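Local coordinates for protein aldehyde dehydrogenase 12 (Zea mays, PDB 6D97) that probably oxidises L-glutamate gamma-semialdehyde to glutamate with NAD+ as the electron acceptor, the last step of proline catabolism in plants, at residues G184-Y189 / V523-R528; N266-L271 / K287-L292. All coordinates share one frame; numbering follows the deposited sequence.

Interaction 1. Residues G184-Y189 / V523-R528; sequences GYRWPY and VWSCHR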
# COMPACT_ATOMS: atom_id res chain seq x y z
N GLY A 184 -0.76 -11.74 5.57
CA GLY A 184 -0.04 -12.04 4.35
C GLY A 184 1.42 -11.64 4.42
O GLY A 184 1.72 -10.45 4.57
N TYR A 185 2.33 -12.60 4.30
CA TYR A 185 3.75 -12.37 4.44
C TYR A 185 4.46 -12.55 3.10
O TYR A 185 3.93 -13.15 2.16
CB TYR A 185 4.38 -13.31 5.47
CG TYR A 185 3.98 -13.04 6.90
CD1 TYR A 185 4.68 -12.13 7.68
CD2 TYR A 185 2.90 -13.71 7.47
CE1 TYR A 185 4.32 -11.88 8.99
CE2 TYR A 185 2.53 -13.48 8.78
CZ TYR A 185 3.25 -12.56 9.53
OH TYR A 185 2.87 -12.33 10.83
N ARG A 186 5.68 -12.02 3.03
CA ARG A 186 6.59 -12.28 1.92
C ARG A 186 7.59 -13.32 2.41
O ARG A 186 8.48 -13.01 3.21
CB ARG A 186 7.29 -11.00 1.46
CG ARG A 186 6.37 -9.86 1.08
CD ARG A 186 5.33 -10.27 0.07
NE ARG A 186 5.93 -10.91 -1.10
CZ ARG A 186 5.23 -11.38 -2.13
NH1 ARG A 186 3.91 -11.27 -2.14
NH2 ARG A 186 5.85 -11.95 -3.15
N TRP A 187 7.44 -14.55 1.93
CA TRP A 187 8.28 -15.66 2.34
C TRP A 187 9.41 -15.86 1.34
O TRP A 187 9.21 -15.70 0.14
CB TRP A 187 7.47 -16.95 2.43
CG TRP A 187 7.73 -17.72 3.67
CD1 TRP A 187 8.30 -18.96 3.77
CD2 TRP A 187 7.43 -17.31 5.01
NE1 TRP A 187 8.37 -19.35 5.08
CE2 TRP A 187 7.84 -18.36 5.86
CE3 TRP A 187 6.86 -16.17 5.56
CZ2 TRP A 187 7.70 -18.28 7.25
CZ3 TRP A 187 6.71 -16.09 6.93
CH2 TRP A 187 7.13 -17.15 7.76
N PRO A 188 10.60 -16.23 1.80
CA PRO A 188 11.69 -16.52 0.86
C PRO A 188 11.44 -17.83 0.13
O PRO A 188 10.53 -18.59 0.44
CB PRO A 188 12.93 -16.61 1.76
CG PRO A 188 12.38 -17.08 3.06
CD PRO A 188 11.02 -16.44 3.20
N TYR A 189 12.29 -18.09 -0.86
CA TYR A 189 12.28 -19.37 -1.53
C TYR A 189 13.33 -20.33 -0.99
O TYR A 189 13.16 -21.55 -1.10
CB TYR A 189 12.49 -19.20 -3.03
CG TYR A 189 11.36 -18.52 -3.76
CD1 TYR A 189 10.23 -19.22 -4.15
CD2 TYR A 189 11.44 -17.18 -4.11
CE1 TYR A 189 9.20 -18.60 -4.84
CE2 TYR A 189 10.42 -16.56 -4.79
CZ TYR A 189 9.31 -17.27 -5.16
OH TYR A 189 8.31 -16.63 -5.85
N VAL A 523 10.41 -10.74 -7.26
CA VAL A 523 11.34 -11.72 -7.81
C VAL A 523 11.81 -12.70 -6.73
O VAL A 523 11.99 -13.89 -7.00
CB VAL A 523 12.52 -10.99 -8.47
CG1 VAL A 523 13.63 -11.96 -8.82
CG2 VAL A 523 12.06 -10.26 -9.72
N TRP A 524 12.01 -12.22 -5.50
CA TRP A 524 12.76 -12.98 -4.50
C TRP A 524 11.93 -13.42 -3.31
O TRP A 524 12.49 -13.89 -2.32
CB TRP A 524 13.96 -12.16 -4.04
CG TRP A 524 14.96 -12.03 -5.13
CD1 TRP A 524 15.42 -10.88 -5.70
CD2 TRP A 524 15.60 -13.11 -5.81
NE1 TRP A 524 16.33 -11.18 -6.69
CE2 TRP A 524 16.46 -12.54 -6.78
CE3 TRP A 524 15.55 -14.51 -5.69
CZ2 TRP A 524 17.25 -13.32 -7.62
CZ3 TRP A 524 16.33 -15.27 -6.53
CH2 TRP A 524 17.17 -14.68 -7.48
N SER A 525 10.61 -13.29 -3.37
CA SER A 525 9.76 -13.83 -2.33
C SER A 525 8.43 -14.26 -2.94
O SER A 525 8.10 -13.91 -4.08
CB SER A 525 9.53 -12.82 -1.20
OG SER A 525 8.74 -11.72 -1.63
N CYS A 526 7.69 -15.04 -2.18
CA CYS A 526 6.35 -15.47 -2.54
C CYS A 526 5.41 -15.14 -1.39
O CYS A 526 5.85 -14.89 -0.26
CB CYS A 526 6.30 -16.96 -2.87
SG CYS A 526 6.88 -18.04 -1.54
N HIS A 527 4.12 -15.15 -1.68
CA HIS A 527 3.13 -14.89 -0.64
C HIS A 527 2.96 -16.12 0.24
O HIS A 527 2.86 -17.25 -0.26
CB HIS A 527 1.79 -14.50 -1.25
CG HIS A 527 0.75 -14.16 -0.23
ND1 HIS A 527 0.54 -12.87 0.21
CD2 HIS A 527 -0.13 -14.93 0.45
CE1 HIS A 527 -0.43 -12.87 1.11
NE2 HIS A 527 -0.85 -14.11 1.27
N ARG A 528 2.95 -15.90 1.55
CA ARG A 528 2.49 -16.89 2.51
C ARG A 528 1.41 -16.25 3.37
O ARG A 528 1.60 -15.16 3.91
CB ARG A 528 3.61 -17.42 3.42
CG ARG A 528 3.16 -18.63 4.21
CD ARG A 528 4.14 -19.10 5.26
NE ARG A 528 3.71 -20.37 5.84
CZ ARG A 528 4.29 -20.97 6.87
NH1 ARG A 528 5.34 -20.42 7.46
NH2 ARG A 528 3.83 -22.12 7.33
O HOH W 1 2.03 -10.56 -0.11
O HOH W 2 9.30 -15.00 -7.55

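Interaction 2. Residues N266-L271 / K287-L292; sequences NPKMTL and KGRVKL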
# COMPACT_ATOMS: atom_id res chain seq x y z
N ASN A 266 18.36 -28.22 -8.03
CA ASN A 266 16.95 -27.87 -8.01
C ASN A 266 16.71 -26.64 -7.14
O ASN A 266 16.05 -26.74 -6.10
CB ASN A 266 16.10 -29.03 -7.50
CG ASN A 266 16.25 -30.28 -8.34
OD1 ASN A 266 16.67 -31.33 -7.85
ND2 ASN A 266 15.92 -30.18 -9.63
N PRO A 267 17.23 -25.47 -7.51
CA PRO A 267 16.94 -24.27 -6.73
C PRO A 267 15.46 -23.93 -6.84
O PRO A 267 14.80 -24.24 -7.84
CB PRO A 267 17.81 -23.20 -7.38
CG PRO A 267 17.95 -23.65 -8.79
CD PRO A 267 18.00 -25.16 -8.72
N LYS A 268 14.93 -23.31 -5.79
CA LYS A 268 13.50 -23.01 -5.76
C LYS A 268 13.15 -21.80 -6.61
O LYS A 268 11.98 -21.65 -6.99
CB LYS A 268 13.04 -22.81 -4.32
CG LYS A 268 13.04 -24.11 -3.53
CD LYS A 268 12.24 -25.17 -4.27
CE LYS A 268 12.97 -26.50 -4.31
NZ LYS A 268 12.95 -27.20 -3.01
N MET A 269 14.12 -20.95 -6.91
CA MET A 269 13.92 -19.83 -7.83
C MET A 269 15.22 -19.59 -8.57
O MET A 269 16.30 -19.72 -7.99
CB MET A 269 13.48 -18.56 -7.09
CG MET A 269 12.19 -17.94 -7.63
SD MET A 269 12.33 -17.39 -9.35
CE MET A 269 13.59 -16.13 -9.20
N THR A 270 15.12 -19.25 -9.85
CA THR A 270 16.29 -18.91 -10.65
C THR A 270 16.02 -17.59 -11.36
O THR A 270 15.04 -17.48 -12.11
CB THR A 270 16.62 -20.00 -11.68
OG1 THR A 270 16.99 -21.21 -11.00
CG2 THR A 270 17.77 -19.56 -12.57
N LEU A 271 16.86 -16.60 -11.09
CA LEU A 271 16.84 -15.35 -11.85
C LEU A 271 17.79 -15.52 -13.02
O LEU A 271 18.99 -15.75 -12.83
CB LEU A 271 17.26 -14.17 -10.97
CG LEU A 271 17.15 -12.73 -11.50
CD1 LEU A 271 18.30 -12.35 -12.44
CD2 LEU A 271 15.81 -12.52 -12.19
N LYS A 287 10.95 -25.89 -15.66
CA LYS A 287 9.49 -25.98 -15.64
C LYS A 287 8.86 -24.70 -15.10
O LYS A 287 7.88 -24.73 -14.36
CB LYS A 287 9.02 -27.19 -14.84
CG LYS A 287 9.47 -28.52 -15.43
CD LYS A 287 8.89 -29.69 -14.65
CE LYS A 287 9.03 -31.00 -15.42
NZ LYS A 287 10.44 -31.43 -15.64
N GLY A 288 9.45 -23.56 -15.46
CA GLY A 288 8.90 -22.27 -15.13
C GLY A 288 9.26 -21.73 -13.76
O GLY A 288 8.75 -20.67 -13.38
N ARG A 289 10.12 -22.42 -13.01
CA ARG A 289 10.60 -21.93 -11.72
C ARG A 289 11.71 -20.89 -11.93
O ARG A 289 12.83 -21.02 -11.44
CB ARG A 289 11.07 -23.09 -10.86
CG ARG A 289 9.94 -23.90 -10.25
CD ARG A 289 10.47 -24.99 -9.34
NE ARG A 289 9.45 -25.49 -8.42
CZ ARG A 289 9.11 -24.89 -7.29
NH1 ARG A 289 9.70 -23.75 -6.94
NH2 ARG A 289 8.18 -25.43 -6.51
N VAL A 290 11.36 -19.84 -12.68
CA VAL A 290 12.33 -18.83 -13.10
C VAL A 290 11.68 -17.46 -13.09
O VAL A 290 10.46 -17.32 -13.13
CB VAL A 290 12.88 -19.11 -14.52
CG1 VAL A 290 13.71 -20.37 -14.54
CG2 VAL A 290 11.74 -19.21 -15.53
N LYS A 291 12.52 -16.44 -13.02
CA LYS A 291 12.17 -15.08 -13.42
C LYS A 291 13.16 -14.66 -14.50
O LYS A 291 14.36 -14.91 -14.39
CB LYS A 291 12.21 -14.10 -12.25
CG LYS A 291 11.10 -14.30 -11.22
CD LYS A 291 9.72 -14.03 -11.79
CE LYS A 291 8.65 -14.24 -10.72
NZ LYS A 291 7.29 -14.28 -11.31
N LEU A 292 12.64 -14.03 -15.55
CA LEU A 292 13.42 -13.78 -16.75
C LEU A 292 13.55 -12.28 -17.00
O LEU A 292 12.56 -11.54 -16.91
CB LEU A 292 12.79 -14.45 -17.97
CG LEU A 292 12.65 -15.97 -17.88
CD1 LEU A 292 11.95 -16.53 -19.11
CD2 LEU A 292 14.01 -16.62 -17.70
O HOH W 3 14.78 -22.49 -10.12

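Interaction 1. Residues G184-Y189 / V523-R528
W187 and R528 leave the same face of an antiparallel strand pair and run side by side. The R528 chain, extended with CG anti to the backbone N (chi1 -169°), lays its CD over the centre of the indole's six-membered ring, 3.8 Å from the centroid. Its guanidinium continues off-centre past the ring, planes 73° apart, in a cation-pi contact that puts W187 CZ2 at the guanidinium edge, 3.2 Å from R528 NH1. C526, on this face too, turns SG obliquely to the Y189 ring, 4.5 Å from its centroid. On the other face R186 folds back at chi2 and chi3, so its NE reaches S525 OG in the guanidinium plane at 3.0 Å. H527 crosses R186 at about a right angle, and a water joins R186 NH1 to H527 ND1. Between the two faces, four backbone bonds pair Y185 with R528 and W187 with C526. S525 OG also bonds K521 O, and H527 NE2 bonds E529. Strand 526-533 joins 180-187 in a three-stranded antiparallel sheet, consistent with the oligomerisation sheet of aldehyde dehydrogenases. R528 NE, NH1 and NH2 hydrogen-bond to N483, L478, S481 and T486 of the second subunit, burying a charge against indole in the interface.

Interaction 2. Residues N266-L271 / K287-L292
T270 O receives the straightest bond between the two segments: K291 N approaches in the carbonyl plane at 2.9 Å, with an angle of 162° at the hydrogen. One step back, T270 N reaches R289 O only weakly, at 3.3 Å. A water closes this end, donating to P267 O and R289 O and accepting from T270 OG1, which stands beside its own backbone N (chi1 -65°). On the same face as T270, V290 CG1 lies 4.1 Å from T270 CB. K291 and L271 share the other face; the end of M269, bent at chi2 and chi3, reaches K291 there, crossing it obliquely with CE 3.7 Å from K291 CG. L271 crosses K291 at about a right angle, CD2 3.9 Å from K291 CB, so two apolar side chains meet the lysine's aliphatic root from adjoining directions. The strands are parallel, 17° apart, and belong to a beta-alpha-beta unit whose crossover is helix 276-285; they form one end of the five-stranded parallel sheet of the NAD-binding Rossmann-type domain, with 290-293 as one of its two outer strands within the chain. Before that strand, K287, the first residue past the helix, has the positive phi of a Schellman motif, as does G288 after it, and R289 centres an inverse gamma turn. That turn sends the extended R289 chain alongside K268, with K268 CD over one guanidinium face and NH1 making a weak, in-plane bond to K268 O at 3.1 Å. R289 NH1 has its stronger partner in G507 O of the second subunit; K291 NZ bonds P509 O of its own chain. Farther out, strand 191-196 flanks the other side of 269-273, pairing A193 with M269 and L271, and W524 of helix 517-524 covers both of their side chains.

Overall arrangement
From the N terminus, the chain reaches 184-189 at the end of strand 180-187, then enters the parallel NAD-binding sheet through strand 191-196. Interaction 2 closes a short loop there, from 266-271 over one helix to 287-292. The chain next builds the seven-stranded mixed sheet and returns along helix 517-524 to 523-528, where interaction 1 closes a loop of more than 330 residues that contains interaction 2 whole. Interaction 1 adds strand 526-533 to strand 180-187 as the third strand of the antiparallel sheet; interaction 2 joins neighbouring strands of the nucleotide-binding sheet. They touch where W524 packs on L271 and Y189 on M269, and both reach the second subunit.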